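Local coordinates for protein UDP-glucose 6-dehydrogenase (Pyrobaculum islandicum, PDB 3VTF) that probably catalyses the NAD-dependent oxidation of UDP-glucose to UDP-glucuronate, and binds UDP-glucose between two alpha/beta domains, at residues P317-E325 with R354-R365. Residues are numbered along the deposited sequence; the frame is centred on the assembly and turned at random.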
ATOM      1  N   PRO A 317     -12.321  -9.390 -14.143  1.00 23.96           N
ATOM      2  CA  PRO A 317     -13.629  -9.919 -14.580  1.00 25.42           C
ATOM      3  C   PRO A 317     -13.537 -10.844 -15.834  1.00 27.89           C
ATOM      4  O   PRO A 317     -14.291 -11.824 -15.944  1.00 25.49           O
ATOM      5  CB  PRO A 317     -14.425  -8.662 -14.972  1.00 23.42           C
ATOM      6  CG  PRO A 317     -13.719  -7.543 -14.245  1.00 26.44           C
ATOM      7  CD  PRO A 317     -12.290  -7.906 -14.174  1.00 25.42           C
ATOM      8  N   ARG A 318     -12.620 -10.538 -16.747  1.00 26.13           N
ATOM      9  CA  ARG A 318     -12.360 -11.416 -17.900  1.00 24.96           C
ATOM     10  C   ARG A 318     -11.842 -12.748 -17.372  1.00 25.09           C
ATOM     11  O   ARG A 318     -12.227 -13.825 -17.867  1.00 24.70           O
ATOM     12  CB  ARG A 318     -11.306 -10.791 -18.859  1.00 27.90           C
ATOM     13  CG  ARG A 318     -11.839  -9.633 -19.717  1.00 32.20           C
ATOM     14  CD  ARG A 318     -10.788  -8.748 -20.440  1.00 37.31           C
ATOM     15  NE  ARG A 318      -9.507  -9.415 -20.739  1.00 42.55           N
ATOM     16  CZ  ARG A 318      -8.267  -8.935 -20.441  1.00 51.68           C
ATOM     17  NH1 ARG A 318      -8.092  -7.756 -19.827  1.00 41.79           N
ATOM     18  NH2 ARG A 318      -7.161  -9.628 -20.773  1.00 48.56           N
ATOM     19  N   TYR A 319     -10.941 -12.721 -16.384  1.00 22.88           N
ATOM     20  CA  TYR A 319     -10.421 -13.976 -15.885  1.00 24.24           C
ATOM     21  C   TYR A 319     -11.500 -14.856 -15.244  1.00 25.49           C
ATOM     22  O   TYR A 319     -11.444 -16.104 -15.364  1.00 21.77           O
ATOM     23  CB  TYR A 319      -9.253 -13.710 -14.912  1.00 21.87           C
ATOM     24  CG  TYR A 319      -8.542 -14.888 -14.356  1.00 24.64           C
ATOM     25  CD1 TYR A 319      -7.861 -15.793 -15.226  1.00 26.35           C
ATOM     26  CD2 TYR A 319      -8.484 -15.132 -12.931  1.00 20.18           C
ATOM     27  CE1 TYR A 319      -7.166 -16.879 -14.710  1.00 26.24           C
ATOM     28  CE2 TYR A 319      -7.754 -16.207 -12.437  1.00 24.19           C
ATOM     29  CZ  TYR A 319      -7.137 -17.089 -13.316  1.00 24.23           C
ATOM     30  OH  TYR A 319      -6.466 -18.162 -12.774  1.00 26.49           O
ATOM     31  N   ALA A 320     -12.435 -14.213 -14.527  1.00 20.43           N
ATOM     32  CA  ALA A 320     -13.492 -14.936 -13.802  1.00 23.25           C
ATOM     33  C   ALA A 320     -14.357 -15.683 -14.865  1.00 26.42           C
ATOM     34  O   ALA A 320     -14.723 -16.836 -14.665  1.00 24.86           O
ATOM     35  CB  ALA A 320     -14.397 -13.931 -12.986  1.00 21.30           C
ATOM     36  N   VAL A 321     -14.691 -14.987 -15.956  1.00 24.57           N
ATOM     37  CA  VAL A 321     -15.484 -15.570 -17.018  1.00 26.29           C
ATOM     38  C   VAL A 321     -14.661 -16.704 -17.726  1.00 28.03           C
ATOM     39  O   VAL A 321     -15.196 -17.774 -17.993  1.00 26.07           O
ATOM     40  CB  VAL A 321     -15.937 -14.455 -18.006  1.00 27.48           C
ATOM     41  CG1 VAL A 321     -16.516 -15.029 -19.388  1.00 27.64           C
ATOM     42  CG2 VAL A 321     -16.906 -13.527 -17.278  1.00 31.42           C
ATOM     43  N   GLN A 322     -13.345 -16.511 -17.921  1.00 26.08           N
ATOM     44  CA  GLN A 322     -12.519 -17.558 -18.477  1.00 27.55           C
ATOM     45  C   GLN A 322     -12.500 -18.831 -17.613  1.00 28.17           C
ATOM     46  O   GLN A 322     -12.547 -19.988 -18.157  1.00 26.88           O
ATOM     47  CB  GLN A 322     -11.080 -17.088 -18.710  1.00 27.84           C
ATOM     48  CG  GLN A 322     -10.940 -15.991 -19.768  1.00 32.73           C
ATOM     49  CD  GLN A 322      -9.520 -15.429 -19.816  1.00 36.74           C
ATOM     50  OE1 GLN A 322      -8.580 -16.034 -19.267  1.00 34.87           O
ATOM     51  NE2 GLN A 322      -9.358 -14.267 -20.471  1.00 40.03           N
ATOM     52  N   LEU A 323     -12.448 -18.655 -16.286  1.00 24.54           N
ATOM     53  CA  LEU A 323     -12.506 -19.817 -15.389  1.00 23.14           C
ATOM     54  C   LEU A 323     -13.834 -20.557 -15.560  1.00 27.17           C
ATOM     55  O   LEU A 323     -13.838 -21.800 -15.616  1.00 26.16           O
ATOM     56  CB  LEU A 323     -12.369 -19.380 -13.909  1.00 23.30           C
ATOM     57  CG  LEU A 323     -11.004 -18.817 -13.496  1.00 23.21           C
ATOM     58  CD1 LEU A 323     -11.071 -18.174 -12.134  1.00 23.75           C
ATOM     59  CD2 LEU A 323      -9.945 -19.958 -13.573  1.00 25.36           C
ATOM     60  N   LEU A 324     -14.954 -19.813 -15.600  1.00 25.67           N
ATOM     61  CA  LEU A 324     -16.263 -20.471 -15.682  1.00 27.56           C
ATOM     62  C   LEU A 324     -16.339 -21.297 -17.025  1.00 32.05           C
ATOM     63  O   LEU A 324     -16.777 -22.478 -17.066  1.00 30.91           O
ATOM     64  CB  LEU A 324     -17.413 -19.430 -15.591  1.00 29.76           C
ATOM     65  CG  LEU A 324     -18.772 -20.197 -15.486  1.00 30.43           C
ATOM     66  CD1 LEU A 324     -18.860 -21.132 -14.263  1.00 33.44           C
ATOM     67  CD2 LEU A 324     -19.911 -19.222 -15.560  1.00 32.23           C
ATOM     68  N   GLU A 325     -15.950 -20.631 -18.106  1.00 30.48           N
ATOM     69  CA  GLU A 325     -15.900 -21.177 -19.454  1.00 34.58           C
ATOM     70  C   GLU A 325     -15.040 -22.452 -19.558  1.00 38.02           C
ATOM     71  O   GLU A 325     -15.477 -23.465 -20.100  1.00 37.14           O
ATOM     72  CB  GLU A 325     -15.346 -20.114 -20.388  1.00 40.08           C
ATOM     73  CG  GLU A 325     -15.231 -20.517 -21.849  1.00 43.87           C
ATOM     74  CD  GLU A 325     -14.735 -19.331 -22.656  1.00 47.30           C
ATOM     75  OE1 GLU A 325     -15.528 -18.636 -23.323  1.00 49.36           O
ATOM     76  OE2 GLU A 325     -13.541 -19.022 -22.521  1.00 52.81           O
ATOM     77  N   ARG A 354     -18.722  -4.592 -11.225  1.00 23.73           N
ATOM     78  CA  ARG A 354     -18.079  -5.806 -11.824  1.00 25.17           C
ATOM     79  C   ARG A 354     -19.113  -6.926 -12.171  1.00 27.24           C
ATOM     80  O   ARG A 354     -18.914  -7.717 -13.116  1.00 28.83           O
ATOM     81  CB  ARG A 354     -17.041  -6.430 -10.878  1.00 24.73           C
ATOM     82  CG  ARG A 354     -16.104  -5.478 -10.232  1.00 29.89           C
ATOM     83  CD  ARG A 354     -15.215  -4.679 -11.107  1.00 32.83           C
ATOM     84  NE  ARG A 354     -15.865  -3.592 -11.872  1.00 29.93           N
ATOM     85  CZ  ARG A 354     -15.375  -3.229 -13.067  1.00 32.93           C
ATOM     86  NH1 ARG A 354     -15.968  -2.327 -13.829  1.00 33.26           N
ATOM     87  NH2 ARG A 354     -14.270  -3.814 -13.512  1.00 32.22           N
ATOM     88  N   GLY A 355     -20.173  -7.006 -11.378  1.00 27.78           N
ATOM     89  CA  GLY A 355     -21.300  -7.948 -11.645  1.00 24.29           C
ATOM     90  C   GLY A 355     -21.915  -7.656 -12.994  1.00 26.78           C
ATOM     91  O   GLY A 355     -22.130  -8.549 -13.747  1.00 24.78           O
ATOM     92  N   VAL A 356     -22.212  -6.391 -13.280  1.00 27.48           N
ATOM     93  CA  VAL A 356     -22.769  -5.962 -14.633  1.00 25.26           C
ATOM     94  C   VAL A 356     -21.773  -6.314 -15.720  1.00 26.09           C
ATOM     95  O   VAL A 356     -22.160  -6.885 -16.783  1.00 30.73           O
ATOM     96  CB  VAL A 356     -23.164  -4.438 -14.632  1.00 26.09           C
ATOM     97  CG1 VAL A 356     -23.565  -3.954 -16.012  1.00 30.95           C
ATOM     98  CG2 VAL A 356     -24.303  -4.193 -13.617  1.00 28.09           C
ATOM     99  N   GLU A 357     -20.502  -6.011 -15.480  1.00 29.57           N
ATOM    100  CA  GLU A 357     -19.426  -6.293 -16.460  1.00 33.23           C
ATOM    101  C   GLU A 357     -19.351  -7.784 -16.732  1.00 31.00           C
ATOM    102  O   GLU A 357     -19.190  -8.192 -17.901  1.00 28.51           O
ATOM    103  CB  GLU A 357     -18.000  -5.931 -15.969  1.00 35.44           C
ATOM    104  CG  GLU A 357     -17.478  -4.590 -16.419  1.00 49.91           C
ATOM    105  CD  GLU A 357     -17.791  -4.271 -17.852  1.00 57.41           C
ATOM    106  OE1 GLU A 357     -17.125  -4.852 -18.749  1.00 53.67           O
ATOM    107  OE2 GLU A 357     -18.715  -3.445 -18.061  1.00 64.48           O
ATOM    108  N   VAL A 358     -19.372  -8.584 -15.648  1.00 26.89           N
ATOM    109  CA  VAL A 358     -19.383 -10.062 -15.817  1.00 25.08           C
ATOM    110  C   VAL A 358     -20.645 -10.525 -16.614  1.00 27.07           C
ATOM    111  O   VAL A 358     -20.507 -11.348 -17.507  1.00 29.19           O
ATOM    112  CB  VAL A 358     -19.217 -10.798 -14.469  1.00 26.45           C
ATOM    113  CG1 VAL A 358     -19.560 -12.273 -14.632  1.00 29.74           C
ATOM    114  CG2 VAL A 358     -17.744 -10.633 -14.015  1.00 26.16           C
ATOM    115  N   ALA A 359     -21.825  -9.987 -16.308  1.00 26.75           N
ATOM    116  CA  ALA A 359     -23.067 -10.335 -17.065  1.00 31.05           C
ATOM    117  C   ALA A 359     -22.837 -10.049 -18.560  1.00 32.65           C
ATOM    118  O   ALA A 359     -23.065 -10.925 -19.415  1.00 33.76           O
ATOM    119  CB  ALA A 359     -24.296  -9.573 -16.525  1.00 29.21           C
ATOM    120  N   ARG A 360     -22.300  -8.871 -18.870  1.00 30.78           N
ATOM    121  CA  ARG A 360     -22.014  -8.530 -20.285  1.00 32.57           C
ATOM    122  C   ARG A 360     -21.037  -9.465 -20.927  1.00 35.67           C
ATOM    123  O   ARG A 360     -21.265  -9.994 -22.049  1.00 35.54           O
ATOM    124  CB  ARG A 360     -21.463  -7.119 -20.412  1.00 37.58           C
ATOM    125  CG  ARG A 360     -22.452  -6.018 -20.103  1.00 38.80           C
ATOM    126  CD  ARG A 360     -21.810  -4.698 -20.596  1.00 46.34           C
ATOM    127  NE  ARG A 360     -22.540  -3.515 -20.115  1.00 59.74           N
ATOM    128  CZ  ARG A 360     -22.129  -2.729 -19.111  1.00 61.94           C
ATOM    129  NH1 ARG A 360     -20.982  -2.961 -18.456  1.00 66.93           N
ATOM    130  NH2 ARG A 360     -22.870  -1.717 -18.728  1.00 57.61           N
ATOM    131  N   LEU A 361     -19.945  -9.752 -20.230  1.00 31.16           N
ATOM    132  CA  LEU A 361     -19.025 -10.746 -20.807  1.00 31.48           C
ATOM    133  C   LEU A 361     -19.701 -12.101 -21.046  1.00 31.27           C
ATOM    134  O   LEU A 361     -19.392 -12.823 -22.006  1.00 32.67           O
ATOM    135  CB  LEU A 361     -17.736 -10.971 -19.935  1.00 29.98           C
ATOM    136  CG  LEU A 361     -16.863  -9.681 -19.804  1.00 33.14           C
ATOM    137  CD1 LEU A 361     -15.879  -9.740 -18.589  1.00 30.57           C
ATOM    138  CD2 LEU A 361     -16.108  -9.446 -21.090  1.00 32.75           C
ATOM    139  N   LEU A 362     -20.522 -12.523 -20.099  1.00 32.12           N
ATOM    140  CA  LEU A 362     -21.212 -13.803 -20.276  1.00 29.57           C
ATOM    141  C   LEU A 362     -22.125 -13.728 -21.528  1.00 34.00           C
ATOM    142  O   LEU A 362     -22.181 -14.679 -22.316  1.00 37.06           O
ATOM    143  CB  LEU A 362     -22.007 -14.128 -19.015  1.00 27.13           C
ATOM    144  CG  LEU A 362     -21.125 -14.503 -17.762  1.00 28.43           C
ATOM    145  CD1 LEU A 362     -22.134 -14.673 -16.655  1.00 25.84           C
ATOM    146  CD2 LEU A 362     -20.302 -15.778 -17.999  1.00 28.94           C
ATOM    147  N   LEU A 363     -22.881 -12.640 -21.645  1.00 35.80           N
ATOM    148  CA  LEU A 363     -23.788 -12.409 -22.783  1.00 36.87           C
ATOM    149  C   LEU A 363     -23.075 -12.459 -24.093  1.00 40.67           C
ATOM    150  O   LEU A 363     -23.458 -13.226 -24.955  1.00 47.73           O
ATOM    151  CB  LEU A 363     -24.527 -11.105 -22.663  1.00 33.37           C
ATOM    152  CG  LEU A 363     -25.622 -11.068 -21.624  1.00 36.92           C
ATOM    153  CD1 LEU A 363     -26.102  -9.627 -21.469  1.00 38.27           C
ATOM    154  CD2 LEU A 363     -26.762 -12.052 -21.900  1.00 41.70           C
ATOM    155  N   GLU A 364     -22.012 -11.703 -24.213  1.00 42.45           N
ATOM    156  CA  GLU A 364     -21.131 -11.722 -25.364  1.00 44.15           C
ATOM    157  C   GLU A 364     -20.588 -13.137 -25.679  1.00 43.04           C
ATOM    158  O   GLU A 364     -20.163 -13.436 -26.795  1.00 41.98           O
ATOM    159  CB  GLU A 364     -20.056 -10.666 -25.062  1.00 46.47           C
ATOM    160  CG  GLU A 364     -18.949 -10.408 -26.061  1.00 56.97           C
ATOM    161  CD  GLU A 364     -18.008  -9.285 -25.574  1.00 68.98           C
ATOM    162  OE1 GLU A 364     -17.221  -9.512 -24.624  1.00 60.31           O
ATOM    163  OE2 GLU A 364     -18.039  -8.159 -26.135  1.00 71.44           O
ATOM    164  N   ARG A 365     -20.615 -14.051 -24.719  1.00 43.70           N
ATOM    165  CA  ARG A 365     -20.223 -15.426 -25.041  1.00 41.64           C
ATOM    166  C   ARG A 365     -21.405 -16.395 -25.260  1.00 38.01           C
ATOM    167  O   ARG A 365     -21.222 -17.616 -25.228  1.00 39.70           O
ATOM    168  CB  ARG A 365     -19.182 -15.990 -24.043  1.00 41.21           C
ATOM    169  CG  ARG A 365     -17.758 -15.490 -24.305  1.00 43.57           C
ATOM    170  CD  ARG A 365     -16.983 -15.448 -22.998  1.00 45.82           C
ATOM    171  NE  ARG A 365     -16.078 -14.290 -22.921  1.00 56.01           N
ATOM    172  CZ  ARG A 365     -14.762 -14.353 -22.693  1.00 60.97           C
ATOM    173  NH1 ARG A 365     -14.116 -15.535 -22.485  1.00 56.44           N
ATOM    174  NH2 ARG A 365     -14.083 -13.206 -22.656  1.00 68.74           N
TER
HETATM  175  O   HOH W   1     -11.671 -12.650 -22.154  1.00 46.49           O
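V321 lies at the middle of this helix pair, its two methyls having largely different neighbours. CG2 of V321 rests 3.8 Å from CB of L361 and also meets CG1 of V358, whereas CG1, anti to the backbone N (chi1 166°), turns to the C-terminal end of the second helix. There CG1 of V321 sits over one face of the R365 guanidinium, offset toward its rim, 3.6 Å from NE. CD2 of L362 touches both methyls of V321 and also meets CD2 of L324. One turn earlier, P317 lays its CB against CG2 of V358 and CD1 of L361, and its CG lies 3.8 Å from NH2 of R354.

The guanidinium of R365 has polar partners at its edge. NH1 makes a long salt bridge of 3.5 Å to OE1 of E325, whose extended chain crosses that of R365 at about a right angle; the carboxylate and guanidinium planes are 32° apart. NH2 donates to a water at an unusually short modelled distance, so the exact length is less sure; the water also accepts a longer bond, 3.3 Å, from NE2 of Q322. Carboxylate and water, with the valine methyl over one face, probably restrict the group's rotation.

Beneath this layer, L324 and L362 both reach V336 of strand 335-339, and L324 also packs on strand 422-425. At the other end R354, bonded through NH1 to O of E352, touches R427, a UDP-glucose-binding residue. The axes of segments 317-325 and 354-364 cross at -48°, 9.5 Å apart. The contact thus joins long helix 304-328 to a helix flanking the parallel sheet of the Rossmann-like UDP-binding domain, its R354 end beside the UDP-glucose pocket.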